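Local coordinates for protein Bpsl2520 (Burkholderia pseudomallei K96243, PDB 6F03) that is of unknown function but is a secreted bacterial antigen of the DUF2059 family, built almost wholly of helices and paired with a second copy of itself, at residues G171-Q174 with K175-Q179; Q161-V164 with G165-V168; A63-A66 with E67-K71; D144-T147 with F148-P152; G117-Q120 with F121-D124. All blocks are in the same frame, centred on the assembly; numbering follows the deposited sequence.

Contact 1: residues G171-Q174 with K175-Q179; sequences GLMQ and KYMPQ
M173 and M177, both present as selenomethionine, stand side by side one turn apart on helix 152-193 and point the same way. Their contact is chain alongside chain: M173 CG lies 4.1 Å from M177 CB and about as far from the selenium of M177. Long, flexible and apolar, they suit a face where M177 also packs on L73 of the second subunit. On another face L172 and Y176 pair more loosely, with L172 CD2 approaching Y176 CE2 at 4.5 Å. The first torsion of Y176 keeps CG beside its own backbone N (chi1 -76°), which lays the edge of the ring against L172 O; CD2 sits 3.5 Å from that oxygen, in the ring plane. The same carbonyl takes the backbone N-H of Y176, with Y176 N 2.8 Å from L172 O. At the far end of the ring, the hydroxyl bonds to D124 of the second subunit, while F121 of that subunit meets the ring edge-to-face. K175 folds back at its third and fourth torsions along the carbonyl of G171, where no side chain stands in the way. At P178 the helix kinks, because proline has no N-H to give: its CD rests 3.5 Å from Q174 O instead. The N of Q179 also lacks its bond to the turn before, yet Q179 NE2 reaches K175 O at 3.0 Å in a nearly straight bond (171°). The side-chain amide thus supplies a donor to a carbonyl that the kink has parted from its usual backbone partner.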
loop_
_atom_site.group_PDB
_atom_site.type_symbol
_atom_site.label_atom_id
_atom_site.label_comp_id
_atom_site.label_asym_id
_atom_site.label_seq_id
_atom_site.Cartn_x
_atom_site.Cartn_y
_atom_site.Cartn_z
ATOM N N GLY B 171 12.299 -1.050 8.292
ATOM C CA GLY B 171 13.521 -0.574 8.917
ATOM C C GLY B 171 13.894 0.829 8.473
ATOM O O GLY B 171 14.319 1.652 9.284
ATOM N N LEU B 172 13.781 1.105 7.170
ATOM C CA LEU B 172 14.097 2.432 6.655
ATOM C C LEU B 172 13.072 3.466 7.127
ATOM O O LEU B 172 13.431 4.593 7.480
ATOM C CB LEU B 172 14.162 2.384 5.131
ATOM C CG LEU B 172 15.289 1.506 4.543
ATOM C CD1 LEU B 172 15.052 1.258 3.079
ATOM C CD2 LEU B 172 16.652 2.160 4.759
HETATM N N MSE B 173 11.798 3.095 7.145
HETATM C CA MSE B 173 10.744 3.934 7.692
HETATM C C MSE B 173 11.056 4.325 9.142
HETATM O O MSE B 173 10.920 5.482 9.524
HETATM C CB MSE B 173 9.407 3.202 7.605
HETATM C CG MSE B 173 8.173 4.085 7.638
HETATM SE SE MSE B 173 6.543 2.993 7.697
HETATM C CE MSE B 173 6.586 2.287 5.875
ATOM N N GLN B 174 11.493 3.363 9.955
ATOM C CA GLN B 174 11.770 3.677 11.350
ATOM C C GLN B 174 12.927 4.659 11.483
ATOM O O GLN B 174 12.910 5.528 12.359
ATOM C CB GLN B 174 12.042 2.395 12.132
ATOM C CG GLN B 174 10.747 1.710 12.603
ATOM C CD GLN B 174 10.975 0.359 13.284
ATOM O OE1 GLN B 174 12.113 -0.076 13.475
ATOM N NE2 GLN B 174 9.883 -0.306 13.657
ATOM N N LYS B 175 13.937 4.546 10.625
ATOM C CA LYS B 175 15.069 5.459 10.725
ATOM C C LYS B 175 14.786 6.822 10.104
ATOM O O LYS B 175 15.342 7.825 10.561
ATOM C CB LYS B 175 16.300 4.850 10.065
ATOM C CG LYS B 175 17.028 3.827 10.922
ATOM C CD LYS B 175 18.381 3.467 10.312
ATOM C CE LYS B 175 18.249 2.365 9.272
ATOM N NZ LYS B 175 18.006 1.041 9.924
ATOM N N TYR B 176 13.946 6.895 9.070
ATOM C CA TYR B 176 13.892 8.107 8.268
ATOM C C TYR B 176 12.552 8.836 8.285
ATOM O O TYR B 176 12.525 10.028 7.973
ATOM C CB TYR B 176 14.277 7.795 6.806
ATOM C CG TYR B 176 15.763 7.595 6.626
ATOM C CD1 TYR B 176 16.614 8.682 6.462
ATOM C CD2 TYR B 176 16.320 6.318 6.636
ATOM C CE1 TYR B 176 17.961 8.510 6.311
ATOM C CE2 TYR B 176 17.664 6.142 6.485
ATOM C CZ TYR B 176 18.484 7.235 6.328
ATOM O OH TYR B 176 19.842 7.052 6.165
HETATM N N MSE B 177 11.452 8.176 8.611
HETATM C CA MSE B 177 10.170 8.869 8.582
HETATM C C MSE B 177 10.154 9.975 9.634
HETATM O O MSE B 177 9.703 11.074 9.345
HETATM C CB MSE B 177 8.993 7.908 8.778
HETATM C CG MSE B 177 7.624 8.606 8.737
HETATM SE SE MSE B 177 6.155 7.620 7.871
HETATM C CE MSE B 177 4.645 8.496 8.749
ATOM N N PRO B 178 10.665 9.716 10.842
ATOM C CA PRO B 178 10.692 10.810 11.833
ATOM C C PRO B 178 11.495 12.010 11.364
ATOM O O PRO B 178 11.051 13.148 11.558
ATOM C CB PRO B 178 11.315 10.155 13.077
ATOM C CG PRO B 178 11.003 8.679 12.914
ATOM C CD PRO B 178 11.114 8.437 11.425
ATOM N N GLN B 179 12.650 11.798 10.718
ATOM C CA GLN B 179 13.479 12.934 10.324
ATOM C C GLN B 179 12.793 13.753 9.247
ATOM O O GLN B 179 12.848 14.986 9.274
ATOM C CB GLN B 179 14.827 12.481 9.763
ATOM C CG GLN B 179 15.611 11.430 10.527
ATOM C CD GLN B 179 16.966 11.177 9.868
ATOM O OE1 GLN B 179 17.651 12.124 9.468
ATOM N NE2 GLN B 179 17.328 9.903 9.702
#

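Contact 2: residues Q161-V164 with G165-V168; sequences QDQV and GRDV
D162 O holds the backbone N-H of R166, with R166 N 3.0 Å away and lying in the carbonyl plane. The same oxygen also sits beneath the flat head of R166, 3.8 Å from the guanidinium plane and under its centre. R166 comes there by curling back over the preceding turn: CG stays beside the backbone N, and the chain bends at its third torsion (chi3 -70°). Its NH1 touches D162 CB at 3.7 Å, but the D162 carboxylate is turned aside, with OD2 4.8 Å from NH1, too far for a salt bridge, though the opposite charges may still attract weakly. Q163 stands nearly at a right angle to the arginine, its OE1 3.6 Å from R166 NH2. Its other amide end does the bonding: a bend at the second torsion (chi2 60°) turns NE2 along the helix to D167 OD1, 3.1 Å distant. This bond runs in the plane of the amide and meets the syn side of the oxygen, though 30° out of the carboxylate plane. The second oxygen of D167 bonds to the hydroxyl of Y136 of the second subunit. On the flank facing that subunit V164 and V168 pack on its Y136 and A132, compact branched side chains that suit a buried interface, and Q161 bonds to two of its tyrosines, Y137 and Y133. This face thus mixes valines with the polar Q161 and D167. With one oxygen held by an amide and the other by a tyrosine hydroxyl, the carboxylate of D167 is probably held in its rotation, and the anion probably favoured.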
loop_
_atom_site.group_PDB
_atom_site.type_symbol
_atom_site.label_atom_id
_atom_site.label_comp_id
_atom_site.label_asym_id
_atom_site.label_seq_id
_atom_site.Cartn_x
_atom_site.Cartn_y
_atom_site.Cartn_z
ATOM N N GLN B 161 9.654 -14.417 1.324
ATOM C CA GLN B 161 10.048 -13.306 0.462
ATOM C C GLN B 161 9.281 -12.027 0.813
ATOM O O GLN B 161 9.861 -10.933 0.827
ATOM C CB GLN B 161 9.883 -13.692 -1.005
ATOM C CG GLN B 161 10.347 -12.605 -1.943
ATOM C CD GLN B 161 11.811 -12.221 -1.764
ATOM O OE1 GLN B 161 12.691 -13.072 -1.567
ATOM N NE2 GLN B 161 12.072 -10.920 -1.791
ATOM N N ASP B 162 7.993 -12.138 1.145
ATOM C CA ASP B 162 7.271 -10.939 1.581
ATOM C C ASP B 162 7.876 -10.357 2.854
ATOM O O ASP B 162 7.977 -9.136 2.998
ATOM C CB ASP B 162 5.786 -11.235 1.790
ATOM C CG ASP B 162 5.006 -11.282 0.474
ATOM O OD1 ASP B 162 5.443 -10.659 -0.517
ATOM O OD2 ASP B 162 3.945 -11.939 0.430
ATOM N N GLN B 163 8.314 -11.217 3.772
ATOM C CA GLN B 163 8.950 -10.741 4.996
ATOM C C GLN B 163 10.230 -9.964 4.688
ATOM O O GLN B 163 10.576 -9.008 5.397
ATOM C CB GLN B 163 9.259 -11.933 5.907
ATOM C CG GLN B 163 9.603 -11.554 7.330
ATOM C CD GLN B 163 8.468 -10.798 7.989
ATOM O OE1 GLN B 163 7.352 -11.313 8.075
ATOM N NE2 GLN B 163 8.733 -9.572 8.434
ATOM N N VAL B 164 10.968 -10.391 3.658
ATOM C CA VAL B 164 12.189 -9.687 3.251
ATOM C C VAL B 164 11.851 -8.261 2.816
ATOM O O VAL B 164 12.498 -7.290 3.223
ATOM C CB VAL B 164 12.917 -10.473 2.136
ATOM C CG1 VAL B 164 14.064 -9.678 1.560
ATOM C CG2 VAL B 164 13.419 -11.806 2.660
ATOM N N GLY B 165 10.815 -8.111 1.999
ATOM C CA GLY B 165 10.400 -6.773 1.610
ATOM C C GLY B 165 9.972 -5.907 2.785
ATOM O O GLY B 165 10.327 -4.728 2.863
ATOM N N ARG B 166 9.205 -6.472 3.716
ATOM C CA ARG B 166 8.721 -5.662 4.831
ATOM C C ARG B 166 9.867 -5.208 5.728
ATOM O O ARG B 166 9.893 -4.050 6.181
ATOM C CB ARG B 166 7.676 -6.442 5.624
ATOM C CG ARG B 166 6.323 -6.395 4.962
ATOM C CD ARG B 166 5.218 -6.853 5.881
ATOM N NE ARG B 166 5.280 -8.285 6.133
ATOM C CZ ARG B 166 4.837 -9.203 5.279
ATOM N NH1 ARG B 166 4.319 -8.827 4.115
ATOM N NH2 ARG B 166 4.923 -10.496 5.580
ATOM N N ASP B 167 10.821 -6.103 5.991
ATOM C CA ASP B 167 11.965 -5.754 6.828
ATOM C C ASP B 167 12.735 -4.569 6.258
ATOM O O ASP B 167 13.150 -3.667 7.000
ATOM C CB ASP B 167 12.887 -6.965 6.961
ATOM C CG ASP B 167 12.541 -7.842 8.159
ATOM O OD1 ASP B 167 11.333 -7.959 8.493
ATOM O OD2 ASP B 167 13.477 -8.458 8.733
ATOM N N VAL B 168 12.958 -4.562 4.944
ATOM C CA VAL B 168 13.662 -3.444 4.325
ATOM C C VAL B 168 12.875 -2.143 4.509
ATOM O O VAL B 168 13.386 -1.155 5.047
ATOM C CB VAL B 168 13.937 -3.749 2.844
ATOM C CG1 VAL B 168 14.404 -2.505 2.144
ATOM C CG2 VAL B 168 15.003 -4.875 2.724
#

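Contact 3: residues A63-A66 with E67-K71; sequences ANSA and EMQSK
A66 O is held by two donors from one residue. S70 N reaches it at 2.8 Å in the regular helical bond, and S70 OG comes to the same oxygen at 3.1 Å, well above the plane of the carbonyl. The serine manages this because its hydroxyl is turned opposite its own carbonyl carbon (chi1 -61°), back toward the preceding turn. Serine suits the spot: S70 is buried, beside F116 of its own chain and A180 of the second subunit, and the backbone satisfies its small polar group. The other peptide donors are served just as regularly. E67 N gives its hydrogen to A63 O at 2.9 Å, M68 N to N64 O at 3.1 Å, and Q69 N to S65 O at 2.9 Å. Side chains add little to these, but CG of Q69 presses against S65 O at 3.5 Å, and the side chain packs on M177 of the second subunit. One turn farther on, charges pair along the helix: K71 NZ lies 3.3 Å from E67 OE2 in a salt bridge whose hydrogen bond is weak. The ammonium has firmer partners in the carbonyl oxygens of V109 and A112, so the lysine ties helix 55-84 to the end of helix 90-111 and the residues just beyond it. A66, small enough for a close neighbour, packs on F116. Unbroken i to i+4 bonding, a serine hydroxyl folded onto the carbonyl four residues earlier, and an i to i+4 glutamate-lysine pair are classic features of a long regular alpha-helix, here running through the all-helical fold.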
loop_
_atom_site.group_PDB
_atom_site.type_symbol
_atom_site.label_atom_id
_atom_site.label_comp_id
_atom_site.label_asym_id
_atom_site.label_seq_id
_atom_site.Cartn_x
_atom_site.Cartn_y
_atom_site.Cartn_z
ATOM N N ALA B 63 -9.179 -10.267 -0.058
ATOM C CA ALA B 63 -10.493 -10.021 0.527
ATOM C C ALA B 63 -10.367 -9.277 1.849
ATOM O O ALA B 63 -11.112 -8.313 2.112
ATOM C CB ALA B 63 -11.239 -11.340 0.749
ATOM N N ASN B 64 -9.434 -9.720 2.702
ATOM C CA ASN B 64 -9.277 -9.077 4.002
ATOM C C ASN B 64 -8.784 -7.652 3.846
ATOM O O ASN B 64 -9.192 -6.774 4.614
ATOM C CB ASN B 64 -8.318 -9.852 4.912
ATOM C CG ASN B 64 -8.894 -11.177 5.377
ATOM O OD1 ASN B 64 -10.091 -11.387 5.312
ATOM N ND2 ASN B 64 -8.035 -12.077 5.844
ATOM N N SER B 65 -7.927 -7.388 2.857
ATOM C CA SER B 65 -7.486 -6.007 2.675
ATOM C C SER B 65 -8.625 -5.109 2.167
ATOM O O SER B 65 -8.760 -3.955 2.610
ATOM C CB SER B 65 -6.288 -5.966 1.733
ATOM O OG SER B 65 -5.861 -4.626 1.545
ATOM N N ALA B 66 -9.447 -5.608 1.228
ATOM C CA ALA B 66 -10.557 -4.807 0.713
ATOM C C ALA B 66 -11.587 -4.532 1.811
ATOM O O ALA B 66 -12.125 -3.417 1.909
ATOM C CB ALA B 66 -11.208 -5.507 -0.483
ATOM N N GLU B 67 -11.873 -5.541 2.639
ATOM C CA GLU B 67 -12.802 -5.362 3.751
ATOM C C GLU B 67 -12.302 -4.289 4.704
ATOM O O GLU B 67 -13.085 -3.457 5.181
ATOM C CB GLU B 67 -12.988 -6.672 4.510
ATOM C CG GLU B 67 -14.050 -6.619 5.581
ATOM C CD GLU B 67 -14.070 -7.870 6.435
ATOM O OE1 GLU B 67 -13.359 -8.846 6.088
ATOM O OE2 GLU B 67 -14.808 -7.884 7.449
HETATM N N MSE B 68 -11.005 -4.293 4.995
HETATM C CA MSE B 68 -10.402 -3.251 5.806
HETATM C C MSE B 68 -10.539 -1.874 5.168
HETATM O O MSE B 68 -10.849 -0.899 5.847
HETATM C CB MSE B 68 -8.935 -3.538 6.054
HETATM C CG MSE B 68 -8.172 -2.310 6.481
HETATM SE SE MSE B 68 -6.736 -2.765 7.705
HETATM C CE MSE B 68 -5.895 -1.010 7.884
ATOM N N GLN B 69 -10.296 -1.794 3.861
ATOM C CA GLN B 69 -10.438 -0.524 3.173
ATOM C C GLN B 69 -11.872 -0.032 3.235
ATOM O O GLN B 69 -12.110 1.159 3.440
ATOM C CB GLN B 69 -9.980 -0.657 1.727
ATOM C CG GLN B 69 -8.480 -0.611 1.571
ATOM C CD GLN B 69 -8.053 -0.298 0.147
ATOM O OE1 GLN B 69 -8.828 0.262 -0.636
ATOM N NE2 GLN B 69 -6.818 -0.670 -0.200
ATOM N N SER B 70 -12.843 -0.934 3.056
ATOM C CA SER B 70 -14.246 -0.550 3.198
ATOM C C SER B 70 -14.529 -0.008 4.595
ATOM O O SER B 70 -15.175 1.030 4.739
ATOM C CB SER B 70 -15.169 -1.733 2.893
ATOM O OG SER B 70 -14.995 -2.180 1.564
ATOM N N LYS B 71 -14.060 -0.704 5.643
ATOM C CA LYS B 71 -14.302 -0.216 6.998
ATOM C C LYS B 71 -13.692 1.162 7.208
ATOM O O LYS B 71 -14.259 1.986 7.939
ATOM C CB LYS B 71 -13.765 -1.197 8.052
ATOM C CG LYS B 71 -14.445 -2.564 8.046
ATOM C CD LYS B 71 -13.907 -3.469 9.163
ATOM C CE LYS B 71 -14.453 -4.900 9.080
ATOM N NZ LYS B 71 -15.915 -5.025 8.757
#

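Contact 4: residues D144-T147 with F148-P152; sequences DLTT and FYKSP
L145 and Y149 make the tight side of this turn, where L145 CB lies 4.2 Å from Y149 CE2. The tyrosine keeps CG beside its backbone N (chi1 -78°), which swings the ring back along the helix until CD2 comes within 3.2 Å of L145 O. That oxygen also takes the backbone N-H of Y149, at 2.8 Å from Y149 N. F148 leaves in another direction: its CG is opposite the backbone N (chi1 166°), and the ring is carried across the dimer interface to stack on F148 of the second subunit. On its way its CD2 passes 4.2 Å above the plane of the Y149 ring, displaced toward the rim. Large aromatics suit this face, because L49 of helix 40-52, F157 and I158 of helix 152-193 and residues of the second subunit close over it. Two consecutive helices join here: helix 139-150 ends and S151 is the N-cap of helix 152-193. S151 OG donates to F148 O at 2.6 Å and accepts from the N of G154, so one serine serves both helices; P152, with no N-H to place, fits the first turn of the new one. Away from the rings the fit is looser. T146 rests on L49, its CG2 only brushing K150 CD at 4.4 Å, and the exposed lysine runs off toward D51 in a weak, distant ion pair. T147 is exposed too, its hydroxyl bonding weakly to the carbonyl of K143. S151 N makes a bent, weak bond to T147 O, 3.1 Å away, and also bonds to F148 O, which thus takes both donors of the serine.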
loop_
_atom_site.group_PDB
_atom_site.type_symbol
_atom_site.label_atom_id
_atom_site.label_comp_id
_atom_site.label_asym_id
_atom_site.label_seq_id
_atom_site.Cartn_x
_atom_site.Cartn_y
_atom_site.Cartn_z
ATOM N N ASP B 144 7.899 -23.104 -16.293
ATOM C CA ASP B 144 9.152 -22.816 -15.591
ATOM C C ASP B 144 8.877 -22.299 -14.178
ATOM O O ASP B 144 9.560 -22.692 -13.230
ATOM C CB ASP B 144 9.997 -21.781 -16.336
ATOM C CG ASP B 144 10.543 -22.283 -17.680
ATOM O OD1 ASP B 144 10.536 -23.504 -17.927
ATOM O OD2 ASP B 144 10.970 -21.419 -18.487
ATOM N N LEU B 145 7.919 -21.360 -14.036
ATOM C CA LEU B 145 7.601 -20.812 -12.722
ATOM C C LEU B 145 7.181 -21.906 -11.757
ATOM O O LEU B 145 7.571 -21.897 -10.587
ATOM C CB LEU B 145 6.472 -19.776 -12.817
ATOM C CG LEU B 145 6.921 -18.425 -13.328
ATOM C CD1 LEU B 145 5.721 -17.509 -13.480
ATOM C CD2 LEU B 145 7.925 -17.874 -12.328
ATOM N N THR B 146 6.333 -22.826 -12.217
ATOM C CA THR B 146 5.874 -23.899 -11.355
ATOM C C THR B 146 7.046 -24.741 -10.862
ATOM O O THR B 146 7.094 -25.134 -9.684
ATOM C CB THR B 146 4.848 -24.741 -12.093
ATOM O OG1 THR B 146 3.815 -23.886 -12.581
ATOM C CG2 THR B 146 4.225 -25.792 -11.169
ATOM N N THR B 147 7.985 -25.049 -11.754
ATOM C CA THR B 147 9.180 -25.780 -11.350
ATOM C C THR B 147 9.925 -25.046 -10.244
ATOM O O THR B 147 10.293 -25.641 -9.227
ATOM C CB THR B 147 10.109 -25.978 -12.547
ATOM O OG1 THR B 147 9.475 -26.831 -13.508
ATOM C CG2 THR B 147 11.448 -26.583 -12.062
ATOM N N PHE B 148 10.146 -23.742 -10.408
ATOM C CA PHE B 148 10.833 -23.015 -9.347
ATOM C C PHE B 148 10.014 -23.018 -8.048
ATOM O O PHE B 148 10.565 -23.221 -6.960
ATOM C CB PHE B 148 11.155 -21.599 -9.795
ATOM C CG PHE B 148 11.552 -20.693 -8.668
ATOM C CD1 PHE B 148 12.797 -20.822 -8.075
ATOM C CD2 PHE B 148 10.673 -19.716 -8.197
ATOM C CE1 PHE B 148 13.171 -19.999 -7.029
ATOM C CE2 PHE B 148 11.034 -18.876 -7.146
ATOM C CZ PHE B 148 12.289 -19.020 -6.560
ATOM N N TYR B 149 8.698 -22.811 -8.137
ATOM C CA TYR B 149 7.902 -22.698 -6.908
ATOM C C TYR B 149 7.811 -24.015 -6.140
ATOM O O TYR B 149 7.703 -24.003 -4.906
ATOM C CB TYR B 149 6.487 -22.191 -7.208
ATOM C CG TYR B 149 6.401 -20.704 -7.443
ATOM C CD1 TYR B 149 6.869 -19.805 -6.484
ATOM C CD2 TYR B 149 5.791 -20.189 -8.575
ATOM C CE1 TYR B 149 6.766 -18.425 -6.669
ATOM C CE2 TYR B 149 5.682 -18.809 -8.771
ATOM C CZ TYR B 149 6.173 -17.948 -7.807
ATOM O OH TYR B 149 6.074 -16.610 -7.978
ATOM N N LYS B 150 7.821 -25.148 -6.840
ATOM C CA LYS B 150 7.846 -26.450 -6.188
ATOM C C LYS B 150 9.244 -26.873 -5.741
ATOM O O LYS B 150 9.353 -27.809 -4.961
ATOM C CB LYS B 150 7.241 -27.520 -7.110
ATOM C CG LYS B 150 5.757 -27.272 -7.362
ATOM C CD LYS B 150 5.016 -28.503 -7.850
ATOM C CE LYS B 150 4.235 -29.188 -6.706
ATOM N NZ LYS B 150 3.115 -28.330 -6.129
ATOM N N SER B 151 10.306 -26.203 -6.171
ATOM C CA SER B 151 11.637 -26.548 -5.685
ATOM C C SER B 151 11.788 -26.147 -4.219
ATOM O O SER B 151 11.009 -25.345 -3.704
ATOM C CB SER B 151 12.709 -25.872 -6.536
ATOM O OG SER B 151 12.768 -24.476 -6.285
ATOM N N PRO B 152 12.769 -26.723 -3.514
ATOM C CA PRO B 152 12.948 -26.345 -2.095
ATOM C C PRO B 152 13.180 -24.857 -1.890
ATOM O O PRO B 152 12.673 -24.283 -0.920
ATOM C CB PRO B 152 14.181 -27.150 -1.662
ATOM C CG PRO B 152 14.210 -28.334 -2.618
ATOM C CD PRO B 152 13.666 -27.821 -3.932
#

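Contact 5: residues G117-Q120 with F121-D124; sequences GTQQ and FTND
T118 has an extended backbone (psi 156°) just before Q119 turns helical, and its carbonyl already accepts the N-H of T122, with T122 N 3.2 Å from T118 O. This is an N-cap, the start of helix 119-136. The cap is completed by the threonine hydroxyl, which sits between its own backbone N and carbonyl carbon and so faces the first turn: F121 N donates to T118 OG1 at 3.3 Å. The same hydroxyl bonds to the carbonyl of V115, linking the helix start to the residues before it. Threonine suits the site because one oxygen can both accept from the turn and donate backward. F121 sends its ring inward, where it meets F116 edge-to-face and, across the dimer interface, Y176 of the second subunit. Q120 and D124 lie side by side and pointing the same way, Q120 CG 4.0 Å from D124 OD2. Their polar ends, NE2 and OD2, both bond to the hydroxyl of Y176 of the second subunit, and K175 of that subunit adds a salt bridge to the carboxylate. On the solvent side Q119 bends at its second torsion (chi2 62°) to reach over N123. The short bond that results, 2.6 Å from Q119 NE2 to N123 OD1, lies in the glutamine's amide plane but meets the asparagine oxygen 44° above its carbonyl plane.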
loop_
_atom_site.group_PDB
_atom_site.type_symbol
_atom_site.label_atom_id
_atom_site.label_comp_id
_atom_site.label_asym_id
_atom_site.label_seq_id
_atom_site.Cartn_x
_atom_site.Cartn_y
_atom_site.Cartn_z
ATOM N N GLY B 117 -16.442 -11.272 1.677
ATOM C CA GLY B 117 -16.429 -12.609 2.232
ATOM C C GLY B 117 -17.256 -13.626 1.475
ATOM O O GLY B 117 -17.351 -14.780 1.908
ATOM N N THR B 118 -17.857 -13.242 0.351
ATOM C CA THR B 118 -18.756 -14.141 -0.353
ATOM C C THR B 118 -17.996 -15.119 -1.242
ATOM O O THR B 118 -16.862 -14.881 -1.666
ATOM C CB THR B 118 -19.780 -13.340 -1.174
ATOM O OG1 THR B 118 -19.112 -12.502 -2.132
ATOM C CG2 THR B 118 -20.656 -12.458 -0.252
ATOM N N GLN B 119 -18.647 -16.247 -1.523
ATOM C CA GLN B 119 -18.071 -17.200 -2.458
ATOM C C GLN B 119 -17.932 -16.584 -3.842
ATOM O O GLN B 119 -16.994 -16.915 -4.582
ATOM C CB GLN B 119 -18.934 -18.465 -2.520
ATOM C CG GLN B 119 -18.353 -19.558 -3.432
ATOM C CD GLN B 119 -16.991 -20.062 -2.956
ATOM O OE1 GLN B 119 -16.828 -20.457 -1.800
ATOM N NE2 GLN B 119 -15.995 -20.003 -3.833
ATOM N N GLN B 120 -18.864 -15.695 -4.209
ATOM C CA GLN B 120 -18.790 -15.014 -5.493
ATOM C C GLN B 120 -17.511 -14.197 -5.607
ATOM O O GLN B 120 -16.834 -14.223 -6.649
ATOM C CB GLN B 120 -20.018 -14.115 -5.666
ATOM C CG GLN B 120 -20.083 -13.331 -6.982
ATOM C CD GLN B 120 -21.215 -12.281 -6.977
ATOM O OE1 GLN B 120 -22.397 -12.626 -6.906
ATOM N NE2 GLN B 120 -20.847 -11.003 -7.039
ATOM N N PHE B 121 -17.143 -13.485 -4.540
ATOM C CA PHE B 121 -15.897 -12.734 -4.596
ATOM C C PHE B 121 -14.709 -13.671 -4.773
ATOM O O PHE B 121 -13.859 -13.451 -5.643
ATOM C CB PHE B 121 -15.702 -11.878 -3.346
ATOM C CG PHE B 121 -14.452 -11.025 -3.416
ATOM C CD1 PHE B 121 -14.444 -9.853 -4.180
ATOM C CD2 PHE B 121 -13.282 -11.420 -2.775
ATOM C CE1 PHE B 121 -13.312 -9.064 -4.280
ATOM C CE2 PHE B 121 -12.120 -10.645 -2.874
ATOM C CZ PHE B 121 -12.140 -9.455 -3.634
ATOM N N THR B 122 -14.638 -14.726 -3.952
ATOM C CA THR B 122 -13.550 -15.702 -4.051
ATOM C C THR B 122 -13.437 -16.291 -5.450
ATOM O O THR B 122 -12.335 -16.380 -6.007
ATOM C CB THR B 122 -13.768 -16.806 -3.018
ATOM O OG1 THR B 122 -13.718 -16.218 -1.722
ATOM C CG2 THR B 122 -12.676 -17.879 -3.117
ATOM N N ASN B 123 -14.566 -16.723 -6.025
ATOM C CA ASN B 123 -14.557 -17.242 -7.384
ATOM C C ASN B 123 -14.010 -16.211 -8.350
ATOM O O ASN B 123 -13.131 -16.515 -9.168
ATOM C CB ASN B 123 -15.965 -17.657 -7.808
ATOM C CG ASN B 123 -16.467 -18.859 -7.053
ATOM O OD1 ASN B 123 -15.698 -19.547 -6.376
ATOM N ND2 ASN B 123 -17.759 -19.141 -7.180
ATOM N N ASP B 124 -14.496 -14.969 -8.243
ATOM C CA ASP B 124 -14.075 -13.933 -9.172
ATOM C C ASP B 124 -12.588 -13.636 -9.024
ATOM O O ASP B 124 -11.879 -13.454 -10.027
ATOM C CB ASP B 124 -14.895 -12.662 -8.948
ATOM C CG ASP B 124 -16.290 -12.758 -9.535
ATOM O OD1 ASP B 124 -16.573 -13.716 -10.287
ATOM O OD2 ASP B 124 -17.116 -11.866 -9.246
#

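All five contacts are local, between residues about one turn apart along a helix or at its end. Contacts 1 and 2 follow one another on helix 152-193, and contact 4 lies on the helix just before it; these three are partly buried, joining leucine, valine or aromatic packing to polar flanks. Contacts 3 and 5 are surface contacts, one with a glutamate-lysine pair and a serine bond, the other with capping and amide bonds, and they touch each other, A63 CB meeting F121 CE2 at 3.8 Å. Within the chain contacts 1 and 5 are about 38 Å apart between centres, but Y176 of one subunit meets F121 and D124 of the other, so the dimer brings their chemistry together.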